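Long-range contacts in response regulator CheY-like protein (Mesorhizobium loti, PDB 3SNK), which is the N-terminal CheY-like receiver domain of a longer pilus assembly protein that probably binds and hydrolyses ATP: residues I78-R82 with V104-N109; T47-L51 with L72-I78. All coordinates share one frame; numbering follows the deposited sequence. Where two conformers were deposited one is given.

Contact 1: I78-R82 with V104-N109; sequences IVEAR and VLVRMN
Arg82 reaches from helix 78-82 to the backbone carbonyls of Met108 and Asn109, just beyond helix 99-107. The two helices are neighbours on one face of the five-stranded parallel sheet of a CheY-like receiver fold. Arg82 was modelled in two conformers; in the one described, NE donates to Met108 O at 2.8 Å, a bent bond (143° at the hydrogen) with the acceptor a little out of the guanidinium plane. The bond from Arg82 NH2 to Asn109 O, 3.0 Å, is nearly straight at 173° and lies in that plane, although the donor stands above the plane of the carbonyl. NH2 also donates to Val88 O, and NH1 has a partner elsewhere, so every nitrogen of this buried group is satisfied. Asn109 has left helical geometry with positive phi, and its carbonyl and that of Met108 both meet the same edge of the guanidinium. Arginine suits the place because one flat group can serve two adjacent acceptors, and the helix's negative end would probably favour its charge. A bend at chi2 (-88°) turns the side chain toward these carbonyls.

Nearer the start of helix 78-82 the contact is apolar. The branched side chain of Val79 spreads its methyls over Arg107, CG1 touching Arg107 O and CG2 lying 3.8 Å from Arg107 CB. Met108, a selenomethionine, reaches inward past Val79, and its side chain also touches Leu65 and Leu90 of the sheet. It crosses the side chain of Ile78 at about a right angle, Met108 SE 3.8 Å from Ile78 CG1, while Ile78 CG2 meets Val104 CG1 at 3.6 Å.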
loop_
_atom_site.group_PDB
_atom_site.type_symbol
_atom_site.label_atom_id
_atom_site.label_comp_id
_atom_site.label_asym_id
_atom_site.label_seq_id
_atom_site.Cartn_x
_atom_site.Cartn_y
_atom_site.Cartn_z
ATOM N N ILE A 78 0.368 -11.452 9.245
ATOM C CA ILE A 78 0.088 -10.358 8.321
ATOM C C ILE A 78 -1.172 -9.512 8.667
ATOM O O ILE A 78 -1.090 -8.285 8.596
ATOM C CB ILE A 78 0.066 -10.826 6.824
ATOM C CG1 ILE A 78 0.025 -9.629 5.834
ATOM C CG2 ILE A 78 -1.031 -11.839 6.519
ATOM C CD1 ILE A 78 1.118 -8.612 6.042
ATOM N N VAL A 79 -2.305 -10.139 9.024
ATOM C CA VAL A 79 -3.547 -9.412 9.334
ATOM C C VAL A 79 -3.389 -8.640 10.649
ATOM O O VAL A 79 -3.903 -7.509 10.753
ATOM C CB VAL A 79 -4.793 -10.333 9.320
ATOM C CG1 VAL A 79 -6.053 -9.573 9.729
ATOM C CG2 VAL A 79 -4.972 -10.954 7.918
ATOM N N GLU A 80 -2.629 -9.217 11.600
ATOM C CA GLU A 80 -2.328 -8.590 12.890
ATOM C C GLU A 80 -1.386 -7.424 12.674
ATOM O O GLU A 80 -1.555 -6.401 13.330
ATOM C CB GLU A 80 -1.711 -9.580 13.892
ATOM C CG GLU A 80 -2.643 -10.674 14.381
ATOM C CD GLU A 80 -2.695 -11.928 13.526
ATOM O OE1 GLU A 80 -2.249 -11.893 12.355
ATOM O OE2 GLU A 80 -3.230 -12.943 14.024
ATOM N N ALA A 81 -0.409 -7.564 11.745
ATOM C CA ALA A 81 0.520 -6.477 11.414
ATOM C C ALA A 81 -0.237 -5.312 10.759
ATOM O O ALA A 81 0.130 -4.160 10.983
ATOM C CB ALA A 81 1.659 -6.962 10.519
ATOM N N ARG A 82 -1.310 -5.587 9.996
ATOM C CA ARG A 82 -2.110 -4.516 9.391
ATOM C C ARG A 82 -2.678 -3.631 10.511
ATOM O O ARG A 82 -2.720 -2.410 10.363
ATOM C CB ARG A 82 -3.233 -5.080 8.499
ATOM C CG ARG A 82 -3.947 -4.047 7.622
ATOM C CD ARG A 82 -5.135 -3.368 8.317
ATOM N NE ARG A 82 -5.938 -2.599 7.370
ATOM C CZ ARG A 82 -5.900 -1.274 7.240
ATOM N NH1 ARG A 82 -5.147 -0.542 8.050
ATOM N NH2 ARG A 82 -6.633 -0.672 6.312
ATOM N N VAL A 104 -7.180 -13.650 2.839
ATOM C CA VAL A 104 -6.243 -12.896 3.673
ATOM C C VAL A 104 -6.386 -11.438 3.310
ATOM O O VAL A 104 -6.495 -10.614 4.216
ATOM C CB VAL A 104 -4.768 -13.375 3.549
ATOM C CG1 VAL A 104 -3.855 -12.551 4.447
ATOM C CG2 VAL A 104 -4.634 -14.861 3.871
ATOM N N LEU A 105 -6.401 -11.122 1.982
ATOM C CA LEU A 105 -6.562 -9.758 1.485
ATOM C C LEU A 105 -7.883 -9.140 2.006
ATOM O O LEU A 105 -7.888 -7.991 2.428
ATOM C CB LEU A 105 -6.469 -9.665 -0.058
ATOM C CG LEU A 105 -6.520 -8.244 -0.654
ATOM C CD1 LEU A 105 -5.421 -7.345 -0.090
ATOM C CD2 LEU A 105 -6.443 -8.270 -2.150
ATOM N N VAL A 106 -8.976 -9.909 2.011
ATOM C CA VAL A 106 -10.254 -9.449 2.537
ATOM C C VAL A 106 -10.075 -9.067 4.026
ATOM O O VAL A 106 -10.498 -7.985 4.413
ATOM C CB VAL A 106 -11.420 -10.449 2.330
ATOM C CG1 VAL A 106 -12.624 -10.075 3.194
ATOM C CG2 VAL A 106 -11.826 -10.524 0.866
ATOM N N ARG A 107 -9.399 -9.917 4.820
ATOM C CA ARG A 107 -9.190 -9.668 6.244
ATOM C C ARG A 107 -8.288 -8.470 6.485
ATOM O O ARG A 107 -8.385 -7.852 7.537
ATOM C CB ARG A 107 -8.614 -10.895 6.952
ATOM C CG ARG A 107 -9.578 -12.063 7.007
ATOM C CD ARG A 107 -9.191 -13.043 8.098
ATOM N NE ARG A 107 -7.906 -13.691 7.841
ATOM C CZ ARG A 107 -7.759 -14.813 7.143
ATOM N NH1 ARG A 107 -8.817 -15.418 6.614
ATOM N NH2 ARG A 107 -6.553 -15.337 6.966
HETATM N N MSE A 108 -7.411 -8.149 5.528
HETATM C CA MSE A 108 -6.527 -6.992 5.623
HETATM C C MSE A 108 -7.260 -5.676 5.399
HETATM O O MSE A 108 -6.677 -4.628 5.625
HETATM C CB MSE A 108 -5.325 -7.127 4.697
HETATM C CG MSE A 108 -4.273 -8.025 5.335
HETATM SE SE MSE A 108 -2.951 -8.174 4.037
HETATM C CE MSE A 108 -1.943 -6.564 4.611
ATOM N N ASN A 109 -8.531 -5.713 4.992
ATOM C CA ASN A 109 -9.382 -4.535 4.950
ATOM C C ASN A 109 -8.737 -3.356 4.164
ATOM O O ASN A 109 -8.534 -2.245 4.694
ATOM C CB ASN A 109 -9.730 -4.118 6.421
ATOM C CG ASN A 109 -10.822 -3.095 6.526
ATOM O OD1 ASN A 109 -11.496 -2.762 5.556
ATOM N ND2 ASN A 109 -11.051 -2.592 7.716
#

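Contact 2: T47-L51 with L72-I78; sequences TDDFL and LLGKPGI
Leu72 lays its forked end against Thr47 and Asp48, and the side chains slide past one another in opposite directions. Its CD2 lies 3.8 Å from Thr47 CG2, and its CD1 approaches the carboxylate oxygen Asp48 OD1 to 3.3 Å. Leu72 CG stands anti to the backbone N (chi1 -165°), a torsion that carries both methyls across to the 47-51 segment. Threonine fits opposite because it offers a methyl to the leucine while its hydroxyl makes weak hydrogen bonds with Asp66 O and Ser22 OG.

At the other end of the contact, Ile78 CD1 touches two side chains of 47-51, in the corner they form, and the isoleucine crosses each at about a right angle. Leu51 CD2 is 3.7 Å from Ile78 CD1 and Phe50 CE2 3.8 Å, the methyl meeting the phenyl ring obliquely. Toward solvent, Lys75 NZ and Asp48 OD2 form a long salt bridge of 3.9 Å, an attraction rather than a tight grip, made possible by a lysine chain bent at chi2 and chi4. An alanine in place of Leu72 would probably open a gap beside Thr47 CG2 and leave the Asp48 side chain freer to turn.

Further out, Phe50 is fixed by Trp85, whose ring stacks on it and whose NE1 donates to Phe50 O. Leu65 of the central strand backs both Phe50 and Leu72. A type I turn from Lys75 to Ile78, with Gly77 at the N-cap, leads into helix 78-82 and sets Ile78 on its first turn. Here the 3-10 segment after outer strand 40-45, where receiver domains usually carry their second helix, packs on the loop leading from central strand 62-68 into helix 78-82, as in a CheY-like fold.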
loop_
_atom_site.group_PDB
_atom_site.type_symbol
_atom_site.label_atom_id
_atom_site.label_comp_id
_atom_site.label_asym_id
_atom_site.label_seq_id
_atom_site.Cartn_x
_atom_site.Cartn_y
_atom_site.Cartn_z
ATOM N N THR A 47 8.766 -4.312 0.764
ATOM C CA THR A 47 7.465 -4.921 1.076
ATOM C C THR A 47 7.400 -5.403 2.528
ATOM O O THR A 47 6.432 -5.076 3.222
ATOM C CB THR A 47 7.136 -6.059 0.084
ATOM O OG1 THR A 47 6.957 -5.498 -1.210
ATOM C CG2 THR A 47 5.860 -6.809 0.431
ATOM N N ASP A 48 8.424 -6.125 2.997
ATOM C CA ASP A 48 8.444 -6.667 4.351
ATOM C C ASP A 48 8.532 -5.599 5.472
ATOM O O ASP A 48 8.232 -5.945 6.617
ATOM C CB ASP A 48 9.562 -7.710 4.506
ATOM C CG ASP A 48 9.366 -8.971 3.666
ATOM O OD1 ASP A 48 8.247 -9.163 3.123
ATOM O OD2 ASP A 48 10.326 -9.776 3.568
ATOM N N ASP A 49 8.859 -4.314 5.153
ATOM C CA ASP A 49 8.924 -3.218 6.142
ATOM C C ASP A 49 7.524 -2.848 6.654
ATOM O O ASP A 49 7.386 -2.192 7.695
ATOM C CB ASP A 49 9.640 -1.975 5.596
ATOM C CG ASP A 49 11.165 -2.033 5.729
ATOM O OD1 ASP A 49 11.754 -3.101 5.428
ATOM O OD2 ASP A 49 11.767 -1.003 6.107
ATOM N N PHE A 50 6.492 -3.298 5.926
ATOM C CA PHE A 50 5.104 -3.095 6.308
ATOM C C PHE A 50 4.827 -3.791 7.657
ATOM O O PHE A 50 4.092 -3.253 8.486
ATOM C CB PHE A 50 4.187 -3.638 5.207
ATOM C CG PHE A 50 2.726 -3.683 5.579
ATOM C CD1 PHE A 50 1.918 -2.564 5.422
ATOM C CD2 PHE A 50 2.159 -4.843 6.103
ATOM C CE1 PHE A 50 0.556 -2.606 5.768
ATOM C CE2 PHE A 50 0.802 -4.877 6.467
ATOM C CZ PHE A 50 0.017 -3.760 6.296
ATOM N N LEU A 51 5.443 -4.981 7.874
ATOM C CA LEU A 51 5.272 -5.803 9.073
ATOM C C LEU A 51 5.722 -5.099 10.350
ATOM O O LEU A 51 5.299 -5.490 11.437
ATOM C CB LEU A 51 6.040 -7.125 8.931
ATOM C CG LEU A 51 5.607 -8.063 7.795
ATOM C CD1 LEU A 51 6.588 -9.207 7.653
ATOM C CD2 LEU A 51 4.193 -8.607 8.025
ATOM N N LEU A 72 3.652 -12.003 0.632
ATOM C CA LEU A 72 3.426 -11.406 1.948
ATOM C C LEU A 72 2.121 -11.904 2.613
ATOM O O LEU A 72 2.088 -12.015 3.824
ATOM C CB LEU A 72 3.423 -9.873 1.844
ATOM C CG LEU A 72 3.558 -9.093 3.158
ATOM C CD1 LEU A 72 4.979 -9.154 3.693
ATOM C CD2 LEU A 72 3.157 -7.648 2.972
ATOM N N LEU A 73 1.091 -12.267 1.834
ATOM C CA LEU A 73 -0.197 -12.745 2.347
ATOM C C LEU A 73 -0.102 -14.106 3.023
ATOM O O LEU A 73 -1.012 -14.482 3.768
ATOM C CB LEU A 73 -1.240 -12.802 1.225
ATOM C CG LEU A 73 -1.573 -11.479 0.548
ATOM C CD1 LEU A 73 -2.225 -11.724 -0.791
ATOM C CD2 LEU A 73 -2.459 -10.574 1.438
ATOM N N GLY A 74 0.983 -14.831 2.756
ATOM C CA GLY A 74 1.246 -16.123 3.377
ATOM C C GLY A 74 2.076 -16.020 4.644
ATOM O O GLY A 74 2.383 -17.040 5.258
ATOM N N LYS A 75 2.460 -14.792 5.046
ATOM C CA LYS A 75 3.244 -14.565 6.260
ATOM C C LYS A 75 2.332 -14.686 7.491
ATOM O O LYS A 75 1.254 -14.087 7.515
ATOM C CB LYS A 75 3.993 -13.227 6.226
ATOM C CG LYS A 75 5.504 -13.387 6.073
ATOM C CD LYS A 75 5.965 -13.434 4.614
ATOM C CE LYS A 75 7.417 -13.836 4.476
ATOM N NZ LYS A 75 8.347 -12.794 4.992
ATOM N N PRO A 76 2.755 -15.493 8.499
ATOM C CA PRO A 76 1.876 -15.807 9.641
ATOM C C PRO A 76 1.118 -14.665 10.349
ATOM O O PRO A 76 -0.074 -14.849 10.639
ATOM C CB PRO A 76 2.805 -16.541 10.627
ATOM C CG PRO A 76 4.169 -16.564 9.993
ATOM C CD PRO A 76 3.975 -16.329 8.537
ATOM N N GLY A 77 1.750 -13.541 10.662
ATOM C CA GLY A 77 0.988 -12.504 11.373
ATOM C C GLY A 77 0.603 -11.279 10.562
ATOM O O GLY A 77 0.487 -10.187 11.127
ATOM N N ILE A 78 0.368 -11.452 9.245
ATOM C CA ILE A 78 0.088 -10.358 8.321
ATOM C C ILE A 78 -1.172 -9.512 8.667
ATOM O O ILE A 78 -1.090 -8.285 8.596
ATOM C CB ILE A 78 0.066 -10.826 6.824
ATOM C CG1 ILE A 78 0.025 -9.629 5.834
ATOM C CG2 ILE A 78 -1.031 -11.839 6.519
ATOM C CD1 ILE A 78 1.118 -8.612 6.042
#

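From the N terminus, the chain first runs through strand 15-20, helix 24-36 and strand 40-45; residues 47-51 then open contact 2. The loop it closes at 72-78 contains the central strand 62-68. Contact 1 starts at Ile78, the residue both contacts share, and closes at 104-109 around strand 90-94 and the first part of helix 99-107. The two loops therefore follow one another in series, neither nested nor crossed. Their cores nevertheless join in space: Met108 CE packs 3.7 Å from Phe50 CE2, and Met108 SE 3.6 Å from Leu73 CD2. Together they bind the 3-10 segment, helix 78-82 and the end of helix 99-107 into one layer against the sheet.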